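Local coordinates for 2-Keto-3-deoxy-(6-phospho-)gluconate aldolase (Thermoproteus tenax, PDB 2R91), which is an aldolase of the dihydrodipicolinate synthetase family, built on a parallel beta-alpha barrel and assembled from four chains, at residues Ala95-Pro99 against Tyr113-Leu117; Pro124-Tyr130 against Ile149-Thr155; Asn199-Glu203 against Leu246-Gln251. Residues are numbered along the deposited sequence.

Interaction 1. Residues Ala95-Pro99 against Tyr113-Leu117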
ATOM      1  N   ALA A  95     -26.746   8.563   3.716  1.00 19.09           N
ATOM      2  CA  ALA A  95     -25.461   7.891   3.887  1.00 18.26           C
ATOM      3  C   ALA A  95     -24.374   8.936   3.803  1.00 17.65           C
ATOM      4  O   ALA A  95     -24.581   9.991   3.207  1.00 18.09           O
ATOM      5  CB  ALA A  95     -25.256   6.831   2.799  1.00 17.67           C
ATOM      6  N   SER A  96     -23.210   8.650   4.369  1.00 17.11           N
ATOM      7  CA  SER A  96     -22.048   9.514   4.142  1.00 16.27           C
ATOM      8  C   SER A  96     -20.746   8.732   4.045  1.00 17.07           C
ATOM      9  O   SER A  96     -20.494   7.815   4.838  1.00 16.69           O
ATOM     10  CB  SER A  96     -21.895  10.605   5.245  1.00 16.92           C
ATOM     11  OG  SER A  96     -20.881  11.527   4.859  1.00 16.97           O
ATOM     12  N   LEU A  97     -19.928   9.106   3.068  1.00 15.60           N
ATOM     13  CA  LEU A  97     -18.511   8.811   3.110  1.00 16.36           C
ATOM     14  C   LEU A  97     -17.982   9.380   4.415  1.00 16.72           C
ATOM     15  O   LEU A  97     -18.509  10.385   4.915  1.00 16.95           O
ATOM     16  CB  LEU A  97     -17.805   9.521   1.950  1.00 16.37           C
ATOM     17  CG  LEU A  97     -18.165   9.070   0.524  1.00 17.51           C
ATOM     18  CD1 LEU A  97     -17.712  10.081  -0.534  1.00 17.69           C
ATOM     19  CD2 LEU A  97     -17.522   7.690   0.212  1.00 17.12           C
ATOM     20  N   PRO A  98     -16.893   8.775   4.950  1.00 16.94           N
ATOM     21  CA  PRO A  98     -16.127   9.470   5.972  1.00 17.01           C
ATOM     22  C   PRO A  98     -15.465  10.703   5.331  1.00 16.99           C
ATOM     23  O   PRO A  98     -15.270  10.741   4.127  1.00 15.87           O
ATOM     24  CB  PRO A  98     -15.005   8.472   6.324  1.00 17.77           C
ATOM     25  CG  PRO A  98     -15.478   7.093   5.787  1.00 17.80           C
ATOM     26  CD  PRO A  98     -16.313   7.465   4.575  1.00 16.88           C
ATOM     27  N   PRO A  99     -15.085  11.687   6.143  1.00 17.72           N
ATOM     28  CA  PRO A  99     -14.288  12.791   5.573  1.00 18.73           C
ATOM     29  C   PRO A  99     -13.148  12.227   4.704  1.00 19.39           C
ATOM     30  O   PRO A  99     -12.414  11.343   5.155  1.00 20.33           O
ATOM     31  CB  PRO A  99     -13.721  13.481   6.834  1.00 18.28           C
ATOM     32  CG  PRO A  99     -14.928  13.321   7.867  1.00 18.13           C
ATOM     33  CD  PRO A  99     -15.369  11.857   7.584  1.00 18.35           C
ATOM     34  N   TYR A 113     -17.914  14.203  13.124  1.00 19.80           N
ATOM     35  CA  TYR A 113     -18.615  14.275  11.835  1.00 19.71           C
ATOM     36  C   TYR A 113     -19.846  13.370  11.769  1.00 19.98           C
ATOM     37  O   TYR A 113     -20.961  13.824  11.473  1.00 19.27           O
ATOM     38  CB  TYR A 113     -17.671  13.911  10.674  1.00 19.10           C
ATOM     39  CG  TYR A 113     -18.387  13.943   9.326  1.00 19.21           C
ATOM     40  CD1 TYR A 113     -18.716  15.176   8.719  1.00 18.58           C
ATOM     41  CD2 TYR A 113     -18.766  12.751   8.673  1.00 17.73           C
ATOM     42  CE1 TYR A 113     -19.383  15.232   7.492  1.00 18.63           C
ATOM     43  CE2 TYR A 113     -19.408  12.785   7.468  1.00 17.94           C
ATOM     44  CZ  TYR A 113     -19.727  14.028   6.869  1.00 20.57           C
ATOM     45  OH  TYR A 113     -20.373  14.064   5.653  1.00 19.66           O
ATOM     46  N   PHE A 114     -19.641  12.075  12.004  1.00 19.51           N
ATOM     47  CA  PHE A 114     -20.764  11.127  11.958  1.00 19.68           C
ATOM     48  C   PHE A 114     -21.768  11.363  13.066  1.00 20.25           C
ATOM     49  O   PHE A 114     -22.946  11.308  12.822  1.00 21.32           O
ATOM     50  CB  PHE A 114     -20.281   9.650  11.943  1.00 19.11           C
ATOM     51  CG  PHE A 114     -19.748   9.214  10.587  1.00 17.96           C
ATOM     52  CD1 PHE A 114     -20.617   8.891   9.564  1.00 19.03           C
ATOM     53  CD2 PHE A 114     -18.386   9.122  10.358  1.00 18.51           C
ATOM     54  CE1 PHE A 114     -20.157   8.503   8.301  1.00 18.47           C
ATOM     55  CE2 PHE A 114     -17.907   8.744   9.106  1.00 18.67           C
ATOM     56  CZ  PHE A 114     -18.809   8.423   8.068  1.00 17.52           C
ATOM     57  N   ARG A 115     -21.316  11.673  14.270  1.00 21.71           N
ATOM     58  CA  ARG A 115     -22.294  11.900  15.351  1.00 24.88           C
ATOM     59  C   ARG A 115     -23.166  13.140  15.102  1.00 24.63           C
ATOM     60  O   ARG A 115     -24.373  13.122  15.337  1.00 24.43           O
ATOM     61  CB  ARG A 115     -21.587  11.957  16.695  1.00 25.50           C
ATOM     62  CG  ARG A 115     -21.131  10.559  17.101  1.00 28.25           C
ATOM     63  CD  ARG A 115     -20.141  10.595  18.214  1.00 30.61           C
ATOM     64  NE  ARG A 115     -19.735   9.252  18.625  1.00 32.60           N
ATOM     65  CZ  ARG A 115     -18.683   8.997  19.400  1.00 34.41           C
ATOM     66  NH1 ARG A 115     -17.916  10.004  19.825  1.00 34.78           N
ATOM     67  NH2 ARG A 115     -18.389   7.744  19.754  1.00 33.85           N
ATOM     68  N   ASP A 116     -22.566  14.195  14.572  1.00 24.48           N
ATOM     69  CA  ASP A 116     -23.340  15.358  14.169  1.00 25.30           C
ATOM     70  C   ASP A 116     -24.388  15.041  13.104  1.00 24.92           C
ATOM     71  O   ASP A 116     -25.503  15.571  13.110  1.00 23.92           O
ATOM     72  CB  ASP A 116     -22.413  16.444  13.657  1.00 26.67           C
ATOM     73  CG  ASP A 116     -21.738  17.194  14.774  1.00 29.31           C
ATOM     74  OD1 ASP A 116     -21.977  16.851  15.957  1.00 30.50           O
ATOM     75  OD2 ASP A 116     -20.955  18.108  14.468  1.00 29.88           O
ATOM     76  N   LEU A 117     -24.029  14.186  12.153  1.00 24.28           N
ATOM     77  CA  LEU A 117     -24.993  13.769  11.149  1.00 24.66           C
ATOM     78  C   LEU A 117     -26.162  13.009  11.770  1.00 24.32           C
ATOM     79  O   LEU A 117     -27.343  13.265  11.453  1.00 25.54           O
ATOM     80  CB  LEU A 117     -24.284  12.863  10.144  1.00 25.58           C
ATOM     81  CG  LEU A 117     -24.480  13.086   8.663  1.00 28.12           C
ATOM     82  CD1 LEU A 117     -24.552  14.592   8.315  1.00 27.07           C
ATOM     83  CD2 LEU A 117     -23.315  12.377   7.916  1.00 25.57           C
TER
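S96, F114 and Y113 carry most of the surface buried where the end of strand 93-96 and the turn after it meet helix 107-120. S96 closes the strand with its CB directed at the helix, and its hydroxyl is the polar centre of the contact. Y113 OH donates a hydrogen bond to S96 OG (2.7 Å), and S96 OG in turn donates to the carbonyl of the next residue, L97 O, at 2.6 Å. The two bonds form a short chain in which the serine hydroxyl both accepts and donates, and two hydroxyls are satisfied inside a buried, otherwise largely apolar patch. L117 packs beside the serine, with L117 CD2 3.5 Å from S96 CB.

F114 reaches the turn through the far end of its ring: S96 O lies near the ring plane, 3.5 Å from F114 CE1, and P98 CA is 3.6 Å from F114 CZ. P99 then covers a face of the other aromatic ring in a CH-pi contact, P99 CG standing 4.2 Å from the centroid of the Y113 ring.

The contact belongs to the beta-alpha-beta unit of strand 93-96, helix 107-120 and strand 125-129, in which F114 also touches L127. Helix 76-88 packs against Y113 and L117, while Y263 of a neighbouring subunit packs on Y113.

Interaction 2. Residues Pro124-Tyr130 against Ile149-Thr155. With SO4 (sulfate ion), chain E.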
ATOM      1  N   PRO A 124     -32.520   6.675   9.467  1.00 25.69           N
ATOM      2  CA  PRO A 124     -31.241   5.975   9.652  1.00 25.86           C
ATOM      3  C   PRO A 124     -30.090   6.657   8.896  1.00 24.62           C
ATOM      4  O   PRO A 124     -30.279   7.137   7.773  1.00 23.41           O
ATOM      5  CB  PRO A 124     -31.500   4.599   9.032  1.00 25.68           C
ATOM      6  CG  PRO A 124     -32.993   4.428   9.089  1.00 27.76           C
ATOM      7  CD  PRO A 124     -33.543   5.810   8.855  1.00 26.46           C
ATOM      8  N   VAL A 125     -28.937   6.725   9.538  1.00 22.48           N
ATOM      9  CA  VAL A 125     -27.712   7.180   8.895  1.00 22.78           C
ATOM     10  C   VAL A 125     -26.824   5.960   8.568  1.00 22.87           C
ATOM     11  O   VAL A 125     -26.549   5.138   9.449  1.00 22.29           O
ATOM     12  CB  VAL A 125     -26.946   8.163   9.809  1.00 22.15           C
ATOM     13  CG1 VAL A 125     -25.541   8.470   9.250  1.00 22.36           C
ATOM     14  CG2 VAL A 125     -27.765   9.467   9.988  1.00 22.47           C
ATOM     15  N   PHE A 126     -26.408   5.852   7.304  1.00 22.36           N
ATOM     16  CA  PHE A 126     -25.536   4.751   6.827  1.00 22.23           C
ATOM     17  C   PHE A 126     -24.114   5.223   6.729  1.00 21.47           C
ATOM     18  O   PHE A 126     -23.848   6.358   6.271  1.00 20.20           O
ATOM     19  CB  PHE A 126     -25.943   4.305   5.412  1.00 24.51           C
ATOM     20  CG  PHE A 126     -27.135   3.377   5.358  1.00 26.46           C
ATOM     21  CD1 PHE A 126     -28.250   3.581   6.157  1.00 27.34           C
ATOM     22  CD2 PHE A 126     -27.136   2.308   4.485  1.00 27.97           C
ATOM     23  CE1 PHE A 126     -29.347   2.716   6.084  1.00 29.07           C
ATOM     24  CE2 PHE A 126     -28.240   1.439   4.405  1.00 27.90           C
ATOM     25  CZ  PHE A 126     -29.331   1.648   5.182  1.00 27.21           C
ATOM     26  N   LEU A 127     -23.177   4.363   7.114  1.00 19.60           N
ATOM     27  CA  LEU A 127     -21.795   4.587   6.751  1.00 18.24           C
ATOM     28  C   LEU A 127     -21.604   4.128   5.302  1.00 19.52           C
ATOM     29  O   LEU A 127     -22.021   3.033   4.930  1.00 19.27           O
ATOM     30  CB  LEU A 127     -20.864   3.841   7.713  1.00 17.73           C
ATOM     31  CG  LEU A 127     -19.425   3.627   7.209  1.00 19.20           C
ATOM     32  CD1 LEU A 127     -18.592   4.911   7.127  1.00 17.18           C
ATOM     33  CD2 LEU A 127     -18.731   2.537   8.064  1.00 18.18           C
ATOM     34  N   TYR A 128     -21.030   4.985   4.465  1.00 18.20           N
ATOM     35  CA  TYR A 128     -20.641   4.610   3.112  1.00 19.01           C
ATOM     36  C   TYR A 128     -19.117   4.587   3.107  1.00 19.50           C
ATOM     37  O   TYR A 128     -18.449   5.636   3.061  1.00 18.97           O
ATOM     38  CB  TYR A 128     -21.218   5.603   2.075  1.00 17.91           C
ATOM     39  CG  TYR A 128     -20.734   5.463   0.629  1.00 18.09           C
ATOM     40  CD1 TYR A 128     -20.283   4.228   0.104  1.00 17.64           C
ATOM     41  CD2 TYR A 128     -20.776   6.555  -0.225  1.00 16.72           C
ATOM     42  CE1 TYR A 128     -19.841   4.136  -1.226  1.00 19.04           C
ATOM     43  CE2 TYR A 128     -20.347   6.478  -1.536  1.00 17.64           C
ATOM     44  CZ  TYR A 128     -19.896   5.273  -2.048  1.00 18.49           C
ATOM     45  OH  TYR A 128     -19.490   5.257  -3.359  1.00 17.44           O
ATOM     46  N   ASN A 129     -18.577   3.369   3.180  1.00 19.07           N
ATOM     47  CA  ASN A 129     -17.156   3.133   3.328  1.00 18.36           C
ATOM     48  C   ASN A 129     -16.573   2.770   1.955  1.00 18.24           C
ATOM     49  O   ASN A 129     -17.150   1.966   1.225  1.00 18.95           O
ATOM     50  CB  ASN A 129     -16.958   1.999   4.366  1.00 19.38           C
ATOM     51  CG  ASN A 129     -15.503   1.825   4.806  1.00 20.13           C
ATOM     52  OD1 ASN A 129     -14.900   0.754   4.610  1.00 21.74           O
ATOM     53  ND2 ASN A 129     -14.958   2.835   5.436  1.00 17.70           N
ATOM     54  N   TYR A 130     -15.465   3.406   1.575  1.00 17.37           N
ATOM     55  CA  TYR A 130     -14.871   3.198   0.268  1.00 18.39           C
ATOM     56  C   TYR A 130     -13.398   3.565   0.382  1.00 19.37           C
ATOM     57  O   TYR A 130     -12.955   4.617  -0.104  1.00 17.02           O
ATOM     58  CB  TYR A 130     -15.580   4.057  -0.798  1.00 18.94           C
ATOM     59  CG  TYR A 130     -15.240   3.725  -2.236  1.00 19.82           C
ATOM     60  CD1 TYR A 130     -14.151   2.899  -2.560  1.00 19.97           C
ATOM     61  CD2 TYR A 130     -15.988   4.260  -3.276  1.00 19.30           C
ATOM     62  CE1 TYR A 130     -13.829   2.624  -3.894  1.00 20.62           C
ATOM     63  CE2 TYR A 130     -15.694   3.965  -4.597  1.00 20.37           C
ATOM     64  CZ  TYR A 130     -14.609   3.167  -4.894  1.00 20.37           C
ATOM     65  OH  TYR A 130     -14.329   2.875  -6.193  1.00 21.03           O
ATOM     66  N   ILE A 149     -24.763   4.259  13.849  1.00 28.15           N
ATOM     67  CA  ILE A 149     -24.815   3.809  12.461  1.00 26.79           C
ATOM     68  C   ILE A 149     -25.851   2.704  12.358  1.00 26.70           C
ATOM     69  O   ILE A 149     -25.819   1.769  13.146  1.00 26.08           O
ATOM     70  CB  ILE A 149     -23.416   3.284  12.028  1.00 26.80           C
ATOM     71  CG1 ILE A 149     -22.353   4.417  12.072  1.00 26.00           C
ATOM     72  CG2 ILE A 149     -23.469   2.642  10.653  1.00 25.46           C
ATOM     73  CD1 ILE A 149     -22.705   5.641  11.240  1.00 24.66           C
ATOM     74  N   ARG A 150     -26.756   2.793  11.391  1.00 27.29           N
ATOM     75  CA  ARG A 150     -27.820   1.796  11.227  1.00 27.91           C
ATOM     76  C   ARG A 150     -27.762   1.080   9.858  1.00 26.86           C
ATOM     77  O   ARG A 150     -28.662   0.313   9.473  1.00 25.39           O
ATOM     78  CB  ARG A 150     -29.190   2.464  11.485  1.00 30.91           C
ATOM     79  CG  ARG A 150     -29.354   2.837  12.981  1.00 35.20           C
ATOM     80  CD  ARG A 150     -30.428   3.863  13.249  1.00 39.24           C
ATOM     81  NE  ARG A 150     -31.753   3.297  13.101  1.00 43.12           N
ATOM     82  CZ  ARG A 150     -32.876   4.017  13.005  1.00 45.09           C
ATOM     83  NH1 ARG A 150     -32.855   5.361  13.026  1.00 45.15           N
ATOM     84  NH2 ARG A 150     -34.029   3.379  12.865  1.00 46.00           N
ATOM     85  N   GLY A 151     -26.691   1.332   9.127  1.00 23.16           N
ATOM     86  CA  GLY A 151     -26.554   0.752   7.816  1.00 22.95           C
ATOM     87  C   GLY A 151     -25.151   0.975   7.316  1.00 21.66           C
ATOM     88  O   GLY A 151     -24.483   1.933   7.728  1.00 19.49           O
ATOM     89  N   VAL A 152     -24.687   0.087   6.436  1.00 21.19           N
ATOM     90  CA  VAL A 152     -23.328   0.211   5.884  1.00 20.17           C
ATOM     91  C   VAL A 152     -23.311  -0.149   4.400  1.00 21.92           C
ATOM     92  O   VAL A 152     -23.879  -1.176   3.980  1.00 21.34           O
ATOM     93  CB  VAL A 152     -22.292  -0.656   6.674  1.00 21.29           C
ATOM     94  CG1 VAL A 152     -20.860  -0.417   6.169  1.00 19.98           C
ATOM     95  CG2 VAL A 152     -22.365  -0.382   8.171  1.00 20.79           C
ATOM     96  N   LYS A 153     -22.676   0.693   3.589  1.00 20.47           N
ATOM     97  CA  LYS A 153     -22.373   0.310   2.216  1.00 22.82           C
ATOM     98  C   LYS A 153     -20.874   0.265   2.152  1.00 21.37           C
ATOM     99  O   LYS A 153     -20.234   1.283   2.376  1.00 19.06           O
ATOM    100  CB  LYS A 153     -22.883   1.323   1.194  1.00 24.48           C
ATOM    101  CG  LYS A 153     -22.312   1.068  -0.265  1.00 27.66           C
ATOM    102  CD  LYS A 153     -22.630   2.253  -1.205  1.00 28.54           C
ATOM    103  CE  LYS A 153     -22.165   2.144  -2.698  1.00 30.63           C
ATOM    104  NZ  LYS A 153     -21.124   1.111  -3.066  1.00 35.55           N
ATOM    105  N   ASP A 154     -20.311  -0.920   1.879  1.00 21.00           N
ATOM    106  CA  ASP A 154     -18.863  -1.115   1.907  1.00 19.46           C
ATOM    107  C   ASP A 154     -18.415  -1.416   0.481  1.00 19.93           C
ATOM    108  O   ASP A 154     -18.631  -2.525  -0.051  1.00 19.51           O
ATOM    109  CB  ASP A 154     -18.518  -2.248   2.893  1.00 20.26           C
ATOM    110  CG  ASP A 154     -17.009  -2.339   3.226  1.00 20.40           C
ATOM    111  OD1 ASP A 154     -16.296  -1.323   3.142  1.00 19.54           O
ATOM    112  OD2 ASP A 154     -16.533  -3.461   3.564  1.00 19.84           O
ATOM    113  N   THR A 155     -17.865  -0.400  -0.182  1.00 19.77           N
ATOM    114  CA  THR A 155     -17.375  -0.571  -1.552  1.00 20.78           C
ATOM    115  C   THR A 155     -15.939  -1.025  -1.377  1.00 21.73           C
ATOM    116  O   THR A 155     -15.043  -0.228  -1.157  1.00 21.00           O
ATOM    117  CB  THR A 155     -17.508   0.711  -2.438  1.00 20.51           C
ATOM    118  OG1 THR A 155     -18.902   0.992  -2.625  1.00 21.40           O
ATOM    119  CG2 THR A 155     -16.921   0.453  -3.833  1.00 19.66           C
TER
HETATM  120  S   SO4 E   1     -20.280   3.212  -5.787  1.00 36.51           S
HETATM  121  O1  SO4 E   1     -19.573   3.074  -4.486  1.00 30.51           O
HETATM  122  O2  SO4 E   1     -21.002   1.927  -5.949  1.00 36.11           O
HETATM  123  O3  SO4 E   1     -21.096   4.398  -5.983  1.00 33.32           O
HETATM  124  O4  SO4 E   1     -19.324   3.342  -6.916  1.00 37.37           O
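Strands 125-129 and 149-154 are adjacent parallel staves of the eight-stranded TIM barrel, their local axes 22° from parallel. P124 enters the pair beside R150, whose guanidinium lies with one face over P124 CA (3.8 Å from R150 NH1). V125 O accepts the first hydrogen bond, from R150 N at 3.1 Å. The ring of F126 lies over G151, G151 CA being 3.5 Å from the ring centroid in a CH-pi contact; an ideal CB on this glycine would clash with F126 CE1, so the ring relies on its absence.

L127 bonds to both sides of V152 in the regular parallel pattern, L127 N to G151 O and K153 N to L127 O, each 2.8 Å. Its side chain meets V152 on the face that packs against Y165 of helix 159-168, and L127 CB is 4.1 Å from I149 CG2. Y128 shares the other face with F126 and K153, and Y128 CD1 is 3.3 Å from K153 CD. N129 continues the strand pairing, N129 N to K153 O and T155 N to N129 O, again at 2.8 Å. Y130, the N-cap residue of the following helix, receives T155 CG2 over its ring, 3.6 Å from the centroid.

At this C-terminal end of the strands, the usual location of a TIM-barrel active site, lies a sulfate ion, probably from the crystallisation liquor. K153 NZ and T155 OG1 are within hydrogen-bonding distance, their positions less sure; T42 OG1 also bonds to it, and Y128 OH donates a very short hydrogen bond of 2.5 Å to sulfate O1.

Interaction 3. Residues Asn199-Glu203 against Leu246-Gln251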
ATOM      1  N   ASN A 199     -26.905   0.133 -12.821  1.00 16.46           N
ATOM      2  CA  ASN A 199     -27.249   1.133 -13.824  1.00 18.37           C
ATOM      3  C   ASN A 199     -27.489   0.550 -15.206  1.00 18.32           C
ATOM      4  O   ASN A 199     -28.415   0.953 -15.892  1.00 19.19           O
ATOM      5  CB  ASN A 199     -26.169   2.211 -13.947  1.00 17.85           C
ATOM      6  CG  ASN A 199     -26.191   3.159 -12.783  1.00 18.88           C
ATOM      7  OD1 ASN A 199     -27.061   4.032 -12.711  1.00 17.94           O
ATOM      8  ND2 ASN A 199     -25.279   2.959 -11.834  1.00 16.76           N
ATOM      9  N   TYR A 200     -26.597  -0.346 -15.643  1.00 17.33           N
ATOM     10  CA  TYR A 200     -26.628  -0.797 -17.041  1.00 17.73           C
ATOM     11  C   TYR A 200     -27.147  -2.209 -17.237  1.00 17.71           C
ATOM     12  O   TYR A 200     -27.635  -2.516 -18.314  1.00 18.83           O
ATOM     13  CB  TYR A 200     -25.265  -0.614 -17.726  1.00 17.57           C
ATOM     14  CG  TYR A 200     -24.045  -1.139 -16.962  1.00 18.02           C
ATOM     15  CD1 TYR A 200     -23.606  -2.454 -17.120  1.00 18.76           C
ATOM     16  CD2 TYR A 200     -23.284  -0.285 -16.155  1.00 17.77           C
ATOM     17  CE1 TYR A 200     -22.454  -2.918 -16.440  1.00 18.54           C
ATOM     18  CE2 TYR A 200     -22.150  -0.729 -15.482  1.00 18.23           C
ATOM     19  CZ  TYR A 200     -21.732  -2.050 -15.645  1.00 18.82           C
ATOM     20  OH  TYR A 200     -20.609  -2.492 -14.975  1.00 18.47           O
ATOM     21  N   LEU A 201     -27.042  -3.058 -16.215  1.00 17.27           N
ATOM     22  CA  LEU A 201     -27.530  -4.441 -16.303  1.00 17.97           C
ATOM     23  C   LEU A 201     -28.257  -4.903 -15.053  1.00 17.93           C
ATOM     24  O   LEU A 201     -27.920  -5.942 -14.464  1.00 16.87           O
ATOM     25  CB  LEU A 201     -26.372  -5.433 -16.655  1.00 19.21           C
ATOM     26  CG  LEU A 201     -26.000  -5.402 -18.128  1.00 19.75           C
ATOM     27  CD1 LEU A 201     -24.610  -6.049 -18.385  1.00 21.57           C
ATOM     28  CD2 LEU A 201     -27.113  -6.081 -18.958  1.00 19.36           C
ATOM     29  N   PRO A 202     -29.304  -4.148 -14.643  1.00 18.64           N
ATOM     30  CA  PRO A 202     -30.061  -4.552 -13.460  1.00 18.55           C
ATOM     31  C   PRO A 202     -30.637  -5.959 -13.639  1.00 18.63           C
ATOM     32  O   PRO A 202     -30.747  -6.693 -12.669  1.00 19.29           O
ATOM     33  CB  PRO A 202     -31.217  -3.501 -13.406  1.00 19.04           C
ATOM     34  CG  PRO A 202     -31.315  -2.940 -14.812  1.00 18.64           C
ATOM     35  CD  PRO A 202     -29.838  -2.911 -15.252  1.00 18.44           C
ATOM     36  N   GLU A 203     -31.028  -6.311 -14.864  1.00 19.09           N
ATOM     37  CA  GLU A 203     -31.638  -7.627 -15.094  1.00 22.25           C
ATOM     38  C   GLU A 203     -30.622  -8.747 -14.875  1.00 21.18           C
ATOM     39  O   GLU A 203     -30.991  -9.837 -14.508  1.00 21.01           O
ATOM     40  CB  GLU A 203     -32.286  -7.731 -16.476  1.00 24.27           C
ATOM     41  CG  GLU A 203     -31.368  -7.504 -17.696  1.00 28.43           C
ATOM     42  CD  GLU A 203     -31.230  -6.015 -18.109  1.00 30.20           C
ATOM     43  OE1 GLU A 203     -30.788  -5.204 -17.310  1.00 29.77           O
ATOM     44  OE2 GLU A 203     -31.577  -5.654 -19.251  1.00 34.52           O
ATOM     45  N   LEU A 246     -22.246   2.261 -21.134  1.00 18.03           N
ATOM     46  CA  LEU A 246     -22.807   0.934 -20.866  1.00 18.14           C
ATOM     47  C   LEU A 246     -24.342   0.974 -20.710  1.00 18.84           C
ATOM     48  O   LEU A 246     -25.055   0.083 -21.190  1.00 17.66           O
ATOM     49  CB  LEU A 246     -22.148   0.279 -19.645  1.00 16.53           C
ATOM     50  CG  LEU A 246     -20.651  -0.057 -19.801  1.00 18.34           C
ATOM     51  CD1 LEU A 246     -20.093  -0.590 -18.496  1.00 18.33           C
ATOM     52  CD2 LEU A 246     -20.424  -1.089 -20.956  1.00 18.01           C
ATOM     53  N   VAL A 247     -24.860   1.990 -20.017  1.00 17.92           N
ATOM     54  CA  VAL A 247     -26.322   2.174 -19.985  1.00 19.41           C
ATOM     55  C   VAL A 247     -26.897   2.307 -21.401  1.00 19.19           C
ATOM     56  O   VAL A 247     -27.885   1.644 -21.740  1.00 19.92           O
ATOM     57  CB  VAL A 247     -26.741   3.414 -19.140  1.00 18.77           C
ATOM     58  CG1 VAL A 247     -28.305   3.631 -19.173  1.00 19.12           C
ATOM     59  CG2 VAL A 247     -26.241   3.261 -17.708  1.00 17.29           C
ATOM     60  N   GLU A 248     -26.306   3.160 -22.233  1.00 20.68           N
ATOM     61  CA  GLU A 248     -26.823   3.306 -23.607  1.00 23.02           C
ATOM     62  C   GLU A 248     -26.766   1.963 -24.347  1.00 23.09           C
ATOM     63  O   GLU A 248     -27.745   1.525 -24.968  1.00 21.93           O
ATOM     64  CB  GLU A 248     -26.041   4.382 -24.381  1.00 24.61           C
ATOM     65  CG  GLU A 248     -26.040   5.705 -23.629  1.00 30.28           C
ATOM     66  CD  GLU A 248     -25.986   6.945 -24.502  1.00 33.14           C
ATOM     67  OE1 GLU A 248     -25.881   6.822 -25.765  1.00 34.96           O
ATOM     68  OE2 GLU A 248     -26.062   8.051 -23.905  1.00 33.81           O
ATOM     69  N   ILE A 249     -25.608   1.307 -24.272  1.00 22.20           N
ATOM     70  CA  ILE A 249     -25.426  -0.001 -24.931  1.00 23.21           C
ATOM     71  C   ILE A 249     -26.462  -1.051 -24.532  1.00 22.04           C
ATOM     72  O   ILE A 249     -27.114  -1.652 -25.389  1.00 21.84           O
ATOM     73  CB  ILE A 249     -24.017  -0.569 -24.665  1.00 23.22           C
ATOM     74  CG1 ILE A 249     -22.968   0.277 -25.397  1.00 23.14           C
ATOM     75  CG2 ILE A 249     -23.936  -2.067 -25.117  1.00 24.04           C
ATOM     76  CD1 ILE A 249     -21.500  -0.008 -24.943  1.00 23.04           C
ATOM     77  N   PHE A 250     -26.627  -1.274 -23.237  1.00 20.50           N
ATOM     78  CA  PHE A 250     -27.451  -2.369 -22.782  1.00 21.62           C
ATOM     79  C   PHE A 250     -28.932  -2.019 -22.582  1.00 24.20           C
ATOM     80  O   PHE A 250     -29.794  -2.919 -22.611  1.00 22.74           O
ATOM     81  CB  PHE A 250     -26.891  -2.942 -21.490  1.00 21.86           C
ATOM     82  CG  PHE A 250     -25.596  -3.711 -21.670  1.00 22.83           C
ATOM     83  CD1 PHE A 250     -25.595  -4.979 -22.253  1.00 23.03           C
ATOM     84  CD2 PHE A 250     -24.403  -3.184 -21.237  1.00 22.75           C
ATOM     85  CE1 PHE A 250     -24.394  -5.700 -22.408  1.00 23.81           C
ATOM     86  CE2 PHE A 250     -23.204  -3.899 -21.391  1.00 23.35           C
ATOM     87  CZ  PHE A 250     -23.204  -5.137 -21.983  1.00 22.89           C
ATOM     88  N   GLN A 251     -29.217  -0.740 -22.321  1.00 24.62           N
ATOM     89  CA  GLN A 251     -30.604  -0.314 -22.023  1.00 24.37           C
ATOM     90  C   GLN A 251     -31.245   0.468 -23.177  1.00 25.42           C
ATOM     91  O   GLN A 251     -32.455   0.614 -23.221  1.00 26.24           O
ATOM     92  CB  GLN A 251     -30.673   0.512 -20.716  1.00 23.69           C
ATOM     93  CG  GLN A 251     -30.217  -0.241 -19.476  1.00 22.88           C
ATOM     94  CD  GLN A 251     -30.997  -1.530 -19.286  1.00 25.87           C
ATOM     95  OE1 GLN A 251     -32.239  -1.536 -19.380  1.00 25.62           O
ATOM     96  NE2 GLN A 251     -30.276  -2.646 -19.032  1.00 23.17           N
TER
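One side-chain amide, that of Q251, supplies every hydrogen bond between the segments. Q251 NE2 donates to the backbone carbonyl Y200 O at 2.7 Å, just ahead of L201, the N-cap residue of helix 202-213. It also faces the carboxylate of E203 in the first turn of that helix, 3.1 Å from E203 OE1 and 3.3 Å from E203 OE2. The other end of the amide is satisfied too, since Q251 OE1 accepts from K31 and N27.

Further polar groups find their partners outside the two segments. Y200 OH is hydrogen-bonded to the hydroxyl of Y239, and the side chain of N199 is held by S196, H24, P6 and I8. By contrast, N199 O is buried here without a partner, its closest neighbour across the contact being V247 CG2 at 3.7 Å.

Apolar groups fill the remainder. L246 CD1 sits over a face of the Y200 ring, 3.7 Å from its centroid, and L201 CD1 lies 3.8 Å from the centroid of the F250 ring, almost on its normal. Aromatic and aliphatic groups thus supply most of the contact, while the hydrogen bonds of a neutral amide to a carbonyl and a carboxylate fix how the two helix ends meet.

Overall arrangement
From the N terminus, the three contacts close in series, none nesting within or crossing another. Interaction 1 closes the short connection from strand 93-96 to helix 107-120. A short link then leads from that helix to strand 125-129, opening interaction 2, which closes across helices 131-134 and 140-146. These two contacts touch: S96 pairs with F126 and Y128, joining strand 93-96 to strand 125-129, which interaction 2 joins to 149-154. Interaction 3 lies across the chain's centre, about 25 Å from interaction 2 and 31 Å from interaction 1 between centres. It closes the longest loop, spanning helix 217-237, and joins helices 202-213 and 239-251 beyond the last barrel strand.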